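Local coordinates for protein acyl-coenzyme A oxidase 1 (Yarrowia lipolytica, PDB 5Y9D) that catalyses the FAD-dependent oxidation of acyl-CoA by molecular oxygen to trans-2-enoyl-CoA and hydrogen peroxide in peroxisomal fatty acid beta-oxidation, at residues P145-Y150 and M282-A287; Q188-F193 and N274-R279. All coordinates share one frame; numbering follows the deposited sequence.

Interaction 1 of 2, residues P145-Y150 and M282-A287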
ATOM      1  N   PRO A 145      -0.182  41.377  13.715  1.00 46.69           N
ATOM      2  CA  PRO A 145      -1.356  41.875  13.003  1.00 45.40           C
ATOM      3  C   PRO A 145      -1.054  42.839  11.860  1.00 42.82           C
ATOM      4  O   PRO A 145      -1.697  42.735  10.836  1.00 50.75           O
ATOM      5  CB  PRO A 145      -2.166  42.564  14.101  1.00 43.59           C
ATOM      6  CG  PRO A 145      -1.843  41.765  15.311  1.00 46.38           C
ATOM      7  CD  PRO A 145      -0.383  41.409  15.178  1.00 47.03           C
ATOM      8  N   GLU A 146      -0.097  43.745  12.004  1.00 42.29           N
ATOM      9  CA  GLU A 146       0.259  44.665  10.895  1.00 43.36           C
ATOM     10  C   GLU A 146       0.887  43.908   9.717  1.00 41.49           C
ATOM     11  O   GLU A 146       0.646  44.253   8.570  1.00 44.23           O
ATOM     12  CB  GLU A 146       1.274  45.752  11.302  1.00 46.36           C
ATOM     13  CG  GLU A 146       1.185  46.275  12.729  1.00 53.29           C
ATOM     14  CD  GLU A 146       2.021  45.471  13.720  1.00 56.13           C
ATOM     15  OE1 GLU A 146       3.273  45.387  13.582  1.00 61.02           O
ATOM     16  OE2 GLU A 146       1.409  44.910  14.645  1.00 60.12           O
ATOM     17  N   GLN A 147       1.734  42.922  10.020  1.00 36.70           N
ATOM     18  CA  GLN A 147       2.459  42.163   9.008  1.00 34.92           C
ATOM     19  C   GLN A 147       1.460  41.419   8.165  1.00 32.51           C
ATOM     20  O   GLN A 147       1.478  41.530   6.946  1.00 31.80           O
ATOM     21  CB  GLN A 147       3.452  41.180   9.655  1.00 36.26           C
ATOM     22  CG  GLN A 147       4.735  41.838  10.173  1.00 35.08           C
ATOM     23  CD  GLN A 147       5.758  40.826  10.625  1.00 34.97           C
ATOM     24  OE1 GLN A 147       5.441  39.882  11.343  1.00 34.95           O
ATOM     25  NE2 GLN A 147       6.999  41.004  10.186  1.00 35.61           N
ATOM     26  N   PHE A 148       0.565  40.703   8.831  1.00 30.72           N
ATOM     27  CA  PHE A 148      -0.557  40.076   8.177  1.00 32.63           C
ATOM     28  C   PHE A 148      -1.400  41.039   7.326  1.00 37.53           C
ATOM     29  O   PHE A 148      -1.631  40.779   6.147  1.00 42.46           O
ATOM     30  CB  PHE A 148      -1.461  39.368   9.174  1.00 31.48           C
ATOM     31  CG  PHE A 148      -2.504  38.466   8.508  1.00 30.71           C
ATOM     32  CD1 PHE A 148      -2.122  37.290   7.873  1.00 29.28           C
ATOM     33  CD2 PHE A 148      -3.837  38.801   8.506  1.00 28.01           C
ATOM     34  CE1 PHE A 148      -3.047  36.467   7.259  1.00 28.48           C
ATOM     35  CE2 PHE A 148      -4.765  37.993   7.890  1.00 29.47           C
ATOM     36  CZ  PHE A 148      -4.375  36.821   7.263  1.00 29.08           C
ATOM     37  N   LYS A 149      -1.883  42.126   7.912  1.00 40.70           N
ATOM     38  CA  LYS A 149      -2.709  43.086   7.161  1.00 44.33           C
ATOM     39  C   LYS A 149      -2.033  43.539   5.874  1.00 41.49           C
ATOM     40  O   LYS A 149      -2.687  43.734   4.855  1.00 45.96           O
ATOM     41  CB  LYS A 149      -3.058  44.304   8.024  1.00 47.50           C
ATOM     42  CG  LYS A 149      -4.141  43.991   9.041  1.00 52.16           C
ATOM     43  CD  LYS A 149      -4.354  45.099  10.058  1.00 58.51           C
ATOM     44  CE  LYS A 149      -5.733  44.976  10.709  1.00 63.57           C
ATOM     45  NZ  LYS A 149      -6.825  45.324   9.746  1.00 64.64           N
ATOM     46  N   TYR A 150      -0.719  43.680   5.929  1.00 37.20           N
ATOM     47  CA  TYR A 150       0.056  44.131   4.789  1.00 36.58           C
ATOM     48  C   TYR A 150       0.017  43.161   3.611  1.00 35.86           C
ATOM     49  O   TYR A 150      -0.171  43.574   2.478  1.00 38.44           O
ATOM     50  CB  TYR A 150       1.504  44.331   5.208  1.00 37.60           C
ATOM     51  CG  TYR A 150       2.398  44.705   4.044  1.00 38.49           C
ATOM     52  CD1 TYR A 150       2.455  46.014   3.604  1.00 35.37           C
ATOM     53  CD2 TYR A 150       3.194  43.739   3.390  1.00 36.52           C
ATOM     54  CE1 TYR A 150       3.271  46.372   2.555  1.00 36.43           C
ATOM     55  CE2 TYR A 150       4.005  44.088   2.329  1.00 37.20           C
ATOM     56  CZ  TYR A 150       4.030  45.414   1.918  1.00 37.45           C
ATOM     57  OH  TYR A 150       4.808  45.826   0.872  1.00 42.77           O
ATOM     58  N   MET A 282      10.543  39.048   7.767  1.00 30.03           N
ATOM     59  CA  MET A 282      10.644  38.029   8.787  1.00 30.35           C
ATOM     60  C   MET A 282       9.409  38.216   9.606  1.00 29.39           C
ATOM     61  O   MET A 282       9.006  39.337   9.862  1.00 31.92           O
ATOM     62  CB  MET A 282      11.884  38.241   9.640  1.00 30.21           C
ATOM     63  CG  MET A 282      11.706  37.812  11.057  1.00 31.06           C
ATOM     64  SD  MET A 282      13.287  37.646  11.884  1.00 31.90           S
ATOM     65  CE  MET A 282      12.849  36.676  13.324  1.00 29.84           C
ATOM     66  N   LEU A 283       8.801  37.127  10.014  1.00 30.12           N
ATOM     67  CA  LEU A 283       7.525  37.193  10.702  1.00 30.95           C
ATOM     68  C   LEU A 283       7.797  37.258  12.210  1.00 32.67           C
ATOM     69  O   LEU A 283       8.489  36.405  12.737  1.00 33.46           O
ATOM     70  CB  LEU A 283       6.668  35.996  10.284  1.00 30.52           C
ATOM     71  CG  LEU A 283       6.320  35.966   8.776  1.00 29.06           C
ATOM     72  CD1 LEU A 283       5.774  34.618   8.327  1.00 28.67           C
ATOM     73  CD2 LEU A 283       5.340  37.062   8.465  1.00 28.46           C
ATOM     74  N   MET A 284       7.279  38.292  12.882  1.00 35.53           N
ATOM     75  CA  MET A 284       7.812  38.714  14.180  1.00 36.99           C
ATOM     76  C   MET A 284       6.787  38.783  15.300  1.00 38.69           C
ATOM     77  O   MET A 284       6.883  39.626  16.191  1.00 42.13           O
ATOM     78  CB  MET A 284       8.497  40.090  14.051  1.00 38.34           C
ATOM     79  CG  MET A 284       9.741  40.104  13.188  1.00 37.94           C
ATOM     80  SD  MET A 284      10.836  41.506  13.487  1.00 36.29           S
ATOM     81  CE  MET A 284      11.889  41.431  12.045  1.00 35.16           C
ATOM     82  N   ARG A 285       5.811  37.898  15.281  1.00 40.50           N
ATOM     83  CA  ARG A 285       4.828  37.875  16.341  1.00 40.50           C
ATOM     84  C   ARG A 285       5.522  37.494  17.659  1.00 43.33           C
ATOM     85  O   ARG A 285       5.294  38.119  18.702  1.00 40.86           O
ATOM     86  CB  ARG A 285       3.706  36.909  15.990  1.00 42.42           C
ATOM     87  CG  ARG A 285       2.423  37.153  16.748  1.00 44.64           C
ATOM     88  CD  ARG A 285       1.315  36.240  16.274  1.00 44.92           C
ATOM     89  NE  ARG A 285       0.095  36.473  17.042  1.00 47.82           N
ATOM     90  CZ  ARG A 285      -0.921  37.258  16.678  1.00 49.60           C
ATOM     91  NH1 ARG A 285      -1.977  37.378  17.481  1.00 51.60           N
ATOM     92  NH2 ARG A 285      -0.907  37.927  15.534  1.00 47.53           N
ATOM     93  N   TYR A 286       6.408  36.507  17.582  1.00 42.19           N
ATOM     94  CA  TYR A 286       7.050  35.935  18.754  1.00 46.05           C
ATOM     95  C   TYR A 286       8.546  36.203  18.842  1.00 43.73           C
ATOM     96  O   TYR A 286       9.075  36.449  19.922  1.00 50.68           O
ATOM     97  CB  TYR A 286       6.840  34.420  18.754  1.00 51.12           C
ATOM     98  CG  TYR A 286       5.393  34.004  18.739  1.00 49.65           C
ATOM     99  CD1 TYR A 286       4.490  34.569  19.621  1.00 50.17           C
ATOM    100  CD2 TYR A 286       4.930  33.034  17.850  1.00 50.78           C
ATOM    101  CE1 TYR A 286       3.156  34.201  19.615  1.00 51.79           C
ATOM    102  CE2 TYR A 286       3.596  32.655  17.839  1.00 50.50           C
ATOM    103  CZ  TYR A 286       2.715  33.246  18.729  1.00 51.19           C
ATOM    104  OH  TYR A 286       1.391  32.886  18.756  1.00 52.46           O
ATOM    105  N   ALA A 287       9.225  36.110  17.711  1.00 41.66           N
ATOM    106  CA  ALA A 287      10.655  36.356  17.617  1.00 40.19           C
ATOM    107  C   ALA A 287      10.871  37.643  16.853  1.00 38.41           C
ATOM    108  O   ALA A 287      10.263  37.829  15.814  1.00 36.12           O
ATOM    109  CB  ALA A 287      11.327  35.203  16.884  1.00 41.30           C
TER

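Interaction 2 of 2, residues Q188-F193 and N274-R279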
ATOM      1  N   GLN A 188      22.787  44.934   8.445  1.00 44.39           N
ATOM      2  CA  GLN A 188      22.386  46.188   9.086  1.00 46.99           C
ATOM      3  C   GLN A 188      22.542  47.378   8.156  1.00 44.91           C
ATOM      4  O   GLN A 188      21.664  48.221   8.103  1.00 47.90           O
ATOM      5  CB  GLN A 188      23.211  46.385  10.347  1.00 50.39           C
ATOM      6  CG  GLN A 188      22.761  47.514  11.251  1.00 54.48           C
ATOM      7  CD  GLN A 188      23.491  47.467  12.576  1.00 57.11           C
ATOM      8  OE1 GLN A 188      24.529  46.816  12.698  1.00 61.81           O
ATOM      9  NE2 GLN A 188      22.953  48.141  13.570  1.00 57.23           N
ATOM     10  N   ASP A 189      23.645  47.433   7.407  1.00 46.34           N
ATOM     11  CA  ASP A 189      23.872  48.495   6.425  1.00 45.60           C
ATOM     12  C   ASP A 189      22.624  48.760   5.609  1.00 46.18           C
ATOM     13  O   ASP A 189      22.273  49.905   5.412  1.00 48.66           O
ATOM     14  CB  ASP A 189      25.065  48.178   5.507  1.00 50.02           C
ATOM     15  CG  ASP A 189      26.444  48.346   6.219  1.00 58.98           C
ATOM     16  OD1 ASP A 189      26.574  47.986   7.413  1.00 59.41           O
ATOM     17  OD2 ASP A 189      27.413  48.831   5.579  1.00 67.59           O
ATOM     18  N   SER A 190      21.929  47.699   5.180  1.00 50.83           N
ATOM     19  CA  SER A 190      20.727  47.798   4.308  1.00 48.15           C
ATOM     20  C   SER A 190      19.365  47.505   4.995  1.00 46.25           C
ATOM     21  O   SER A 190      18.307  47.722   4.388  1.00 45.86           O
ATOM     22  CB  SER A 190      20.896  46.890   3.070  1.00 47.60           C
ATOM     23  OG  SER A 190      21.189  45.542   3.423  1.00 50.45           O
ATOM     24  N   ASP A 191      19.400  47.038   6.245  1.00 41.57           N
ATOM     25  CA  ASP A 191      18.213  46.565   6.963  1.00 39.74           C
ATOM     26  C   ASP A 191      17.465  45.455   6.175  1.00 39.57           C
ATOM     27  O   ASP A 191      16.239  45.506   5.970  1.00 32.39           O
ATOM     28  CB  ASP A 191      17.276  47.723   7.356  1.00 38.56           C
ATOM     29  CG  ASP A 191      16.418  47.394   8.604  1.00 39.54           C
ATOM     30  OD1 ASP A 191      16.778  46.466   9.347  1.00 39.88           O
ATOM     31  OD2 ASP A 191      15.377  48.043   8.859  1.00 40.80           O
ATOM     32  N   GLN A 192      18.246  44.442   5.780  1.00 37.87           N
ATOM     33  CA  GLN A 192      17.775  43.310   4.980  1.00 34.31           C
ATOM     34  C   GLN A 192      18.223  41.963   5.532  1.00 31.97           C
ATOM     35  O   GLN A 192      19.209  41.883   6.300  1.00 30.48           O
ATOM     36  CB  GLN A 192      18.290  43.456   3.556  1.00 34.24           C
ATOM     37  CG  GLN A 192      17.737  44.700   2.907  1.00 36.34           C
ATOM     38  CD  GLN A 192      18.071  44.827   1.443  1.00 37.82           C
ATOM     39  OE1 GLN A 192      19.169  44.517   1.013  1.00 37.48           O
ATOM     40  NE2 GLN A 192      17.116  45.322   0.673  1.00 42.21           N
ATOM     41  N   PHE A 193      17.489  40.909   5.159  1.00 28.48           N
ATOM     42  CA  PHE A 193      18.026  39.556   5.260  1.00 27.03           C
ATOM     43  C   PHE A 193      18.540  39.078   3.906  1.00 26.66           C
ATOM     44  O   PHE A 193      17.965  39.341   2.838  1.00 24.14           O
ATOM     45  CB  PHE A 193      17.000  38.570   5.811  1.00 28.41           C
ATOM     46  CG  PHE A 193      16.637  38.811   7.263  1.00 28.11           C
ATOM     47  CD1 PHE A 193      17.527  38.499   8.274  1.00 29.53           C
ATOM     48  CD2 PHE A 193      15.430  39.339   7.601  1.00 27.10           C
ATOM     49  CE1 PHE A 193      17.196  38.705   9.591  1.00 30.26           C
ATOM     50  CE2 PHE A 193      15.092  39.560   8.919  1.00 29.79           C
ATOM     51  CZ  PHE A 193      15.970  39.245   9.920  1.00 29.24           C
ATOM     52  N   ASN A 274      22.060  34.744  -2.479  1.00 34.21           N
ATOM     53  CA  ASN A 274      22.097  36.156  -1.957  1.00 36.25           C
ATOM     54  C   ASN A 274      20.889  36.930  -2.358  1.00 32.96           C
ATOM     55  O   ASN A 274      20.980  37.947  -3.053  1.00 31.00           O
ATOM     56  CB  ASN A 274      23.382  36.937  -2.338  1.00 38.78           C
ATOM     57  CG  ASN A 274      24.620  36.430  -1.599  1.00 46.26           C
ATOM     58  OD1 ASN A 274      25.220  37.168  -0.816  1.00 48.44           O
ATOM     59  ND2 ASN A 274      25.016  35.148  -1.851  1.00 47.76           N
ATOM     60  N   VAL A 275      19.745  36.390  -1.968  1.00 30.49           N
ATOM     61  CA  VAL A 275      18.474  37.054  -2.184  1.00 29.20           C
ATOM     62  C   VAL A 275      18.132  37.967  -1.015  1.00 27.63           C
ATOM     63  O   VAL A 275      18.079  37.532   0.131  1.00 27.57           O
ATOM     64  CB  VAL A 275      17.352  36.043  -2.407  1.00 27.10           C
ATOM     65  CG1 VAL A 275      16.015  36.751  -2.450  1.00 27.02           C
ATOM     66  CG2 VAL A 275      17.598  35.313  -3.703  1.00 27.91           C
ATOM     67  N   ARG A 276      17.865  39.226  -1.333  1.00 28.72           N
ATOM     68  CA  ARG A 276      17.698  40.258  -0.333  1.00 28.64           C
ATOM     69  C   ARG A 276      16.241  40.466  -0.130  1.00 26.94           C
ATOM     70  O   ARG A 276      15.488  40.638  -1.093  1.00 25.91           O
ATOM     71  CB  ARG A 276      18.410  41.534  -0.759  1.00 31.57           C
ATOM     72  CG  ARG A 276      19.907  41.297  -0.904  1.00 35.66           C
ATOM     73  CD  ARG A 276      20.714  42.578  -1.036  1.00 39.17           C
ATOM     74  NE  ARG A 276      22.134  42.321  -0.713  1.00 43.79           N
ATOM     75  CZ  ARG A 276      22.746  42.608   0.446  1.00 41.71           C
ATOM     76  NH1 ARG A 276      22.106  43.211   1.453  1.00 45.07           N
ATOM     77  NH2 ARG A 276      24.021  42.300   0.593  1.00 40.02           N
ATOM     78  N   ILE A 277      15.840  40.359   1.130  1.00 26.24           N
ATOM     79  CA  ILE A 277      14.512  40.753   1.543  1.00 27.91           C
ATOM     80  C   ILE A 277      14.609  41.832   2.648  1.00 28.02           C
ATOM     81  O   ILE A 277      15.558  41.859   3.410  1.00 27.57           O
ATOM     82  CB  ILE A 277      13.660  39.540   2.008  1.00 27.88           C
ATOM     83  CG1 ILE A 277      14.308  38.825   3.176  1.00 28.68           C
ATOM     84  CG2 ILE A 277      13.444  38.560   0.863  1.00 29.24           C
ATOM     85  CD1 ILE A 277      13.468  37.695   3.721  1.00 30.57           C
ATOM     86  N   PRO A 278      13.624  42.717   2.735  1.00 27.92           N
ATOM     87  CA  PRO A 278      13.675  43.588   3.905  1.00 30.20           C
ATOM     88  C   PRO A 278      13.520  42.824   5.207  1.00 32.21           C
ATOM     89  O   PRO A 278      13.054  41.693   5.224  1.00 30.84           O
ATOM     90  CB  PRO A 278      12.495  44.548   3.704  1.00 29.90           C
ATOM     91  CG  PRO A 278      11.668  43.962   2.602  1.00 29.36           C
ATOM     92  CD  PRO A 278      12.563  43.085   1.787  1.00 27.85           C
ATOM     93  N   ARG A 279      13.915  43.470   6.298  1.00 36.25           N
ATOM     94  CA  ARG A 279      13.896  42.859   7.638  1.00 35.24           C
ATOM     95  C   ARG A 279      12.457  42.586   8.107  1.00 35.28           C
ATOM     96  O   ARG A 279      12.206  41.612   8.812  1.00 33.90           O
ATOM     97  CB  ARG A 279      14.657  43.777   8.612  1.00 34.15           C
ATOM     98  CG  ARG A 279      14.536  43.477  10.099  1.00 33.28           C
ATOM     99  CD  ARG A 279      15.096  44.643  10.917  1.00 32.97           C
ATOM    100  NE  ARG A 279      14.150  45.023  11.951  1.00 33.98           N
ATOM    101  CZ  ARG A 279      13.437  46.142  11.972  1.00 36.70           C
ATOM    102  NH1 ARG A 279      12.592  46.333  12.980  1.00 42.08           N
ATOM    103  NH2 ARG A 279      13.565  47.077  11.032  1.00 34.66           N
TER

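Interaction 1 of 2, residues P145-Y150 and M282-A287
The carboxamide of Q147 meets the backbone of M282–M284 with both of its ends. OE1 accepts a hydrogen bond from M284 N at 2.9 Å on a lone pair in its carbonyl plane, with an N-H...O angle of 162°. NE2 donates to M282 O at 2.6 Å, a more bent bond (N-H...O 146°), with this oxygen tilted out of the amide plane. The other flat group, the guanidinium of R285, is approached obliquely by the P145 ring, whose CD comes to 3.5 Å from NH2; the two side chains cross at about a right angle. CB of R285 sits over the centre of one face of the Y286 ring.

M282 O and M284 N flank L283 and both face the helix, so one amide bridges them somewhat in the manner of a parallel strand neighbour. Q147 spans the gap by swinging CG beside its backbone N (chi1 -77°) and extending beyond it. CD2 of L283 packs 4.0 Å from OE1, and CB of M284 lies close to the same oxygen. OE1 also accepts a hydrogen bond from T144 N, and NE2 has a second, weak bond to Q280 O, so both ends are held and the amide's rotation is fixed. An alanine here would lose both bonds, and M282 O and M284 N would probably be left without this mate while a gap opened between helix and loop.

The contact joins the first turn of helix 145-153 to the loop that follows strand 275-278. R285 NH2 is hydrogen-bonded to G143 O, and backbone bonds tie R285 to S142 and L283 to N234. The loop thus lies between the end of helix 122-142, where L283 packs on I139, and strand 228-238, while R285 reaches L390 of helix 355-391.

Interaction 2 of 2, residues Q188-F193 and N274-R279
D191, which bonds to R279 through both main chain and carboxylate, has left-handed backbone angles (phi 55°, psi 52°) although it is not a glycine. It forms a G1 beta bulge with Q192 opposite D187, in the turn leading into strand 192-196, which pairs antiparallel with strand 275-278 in the mixed sheet of the acyl-CoA dehydrogenase-type middle domain. F193 and I277 are a hydrogen-bonded pair, F193 N to I277 O at 2.8 Å and I277 N to F193 O at 2.9 Å; their side chains share a face, where CB of F193 packs on CG1 of I277. At the next, non-hydrogen-bonded pair, Q192 and P278 come within 4.2 Å between CA atoms; beyond it, R279 N donates to D191 O.

A salt bridge joins R279 NH2, at the guanidinium edge, to the syn lone pair of D191 OD2 at 3.0 Å, the two planes 16° apart; Y186 OH holds OD1, and R279 NE binds V289 O. At the other end R276, in a salt bridge with D187, also bonds to Q192. Its NH1 donates to Q192 OE1 at 3.2 Å, nearly straight, with the oxygen at the guanidinium's edge and the nitrogen in the carbonyl plane.

In the fold
Interactions 1 and 2 have centres about 17 Å apart and meet directly; only two residues separate 274-279 from 282-287, and the chain leaves strand 275-278 at R279 and soon runs past helix 145-153. CB of M282 packs 3.5 Å from CE2 of F193, and CE of M284 lies 3.3 Å from R279 O. F235 of strand 228-238 is common to both, touched by M282, I277 and F193. Interaction 2 closes a sheet pairing, whereas interaction 1 joins the exit from that sheet to the N-terminal helical part. Both lie away from the annotated sites, the side chain of L283 being about 14 Å from a bound FAD.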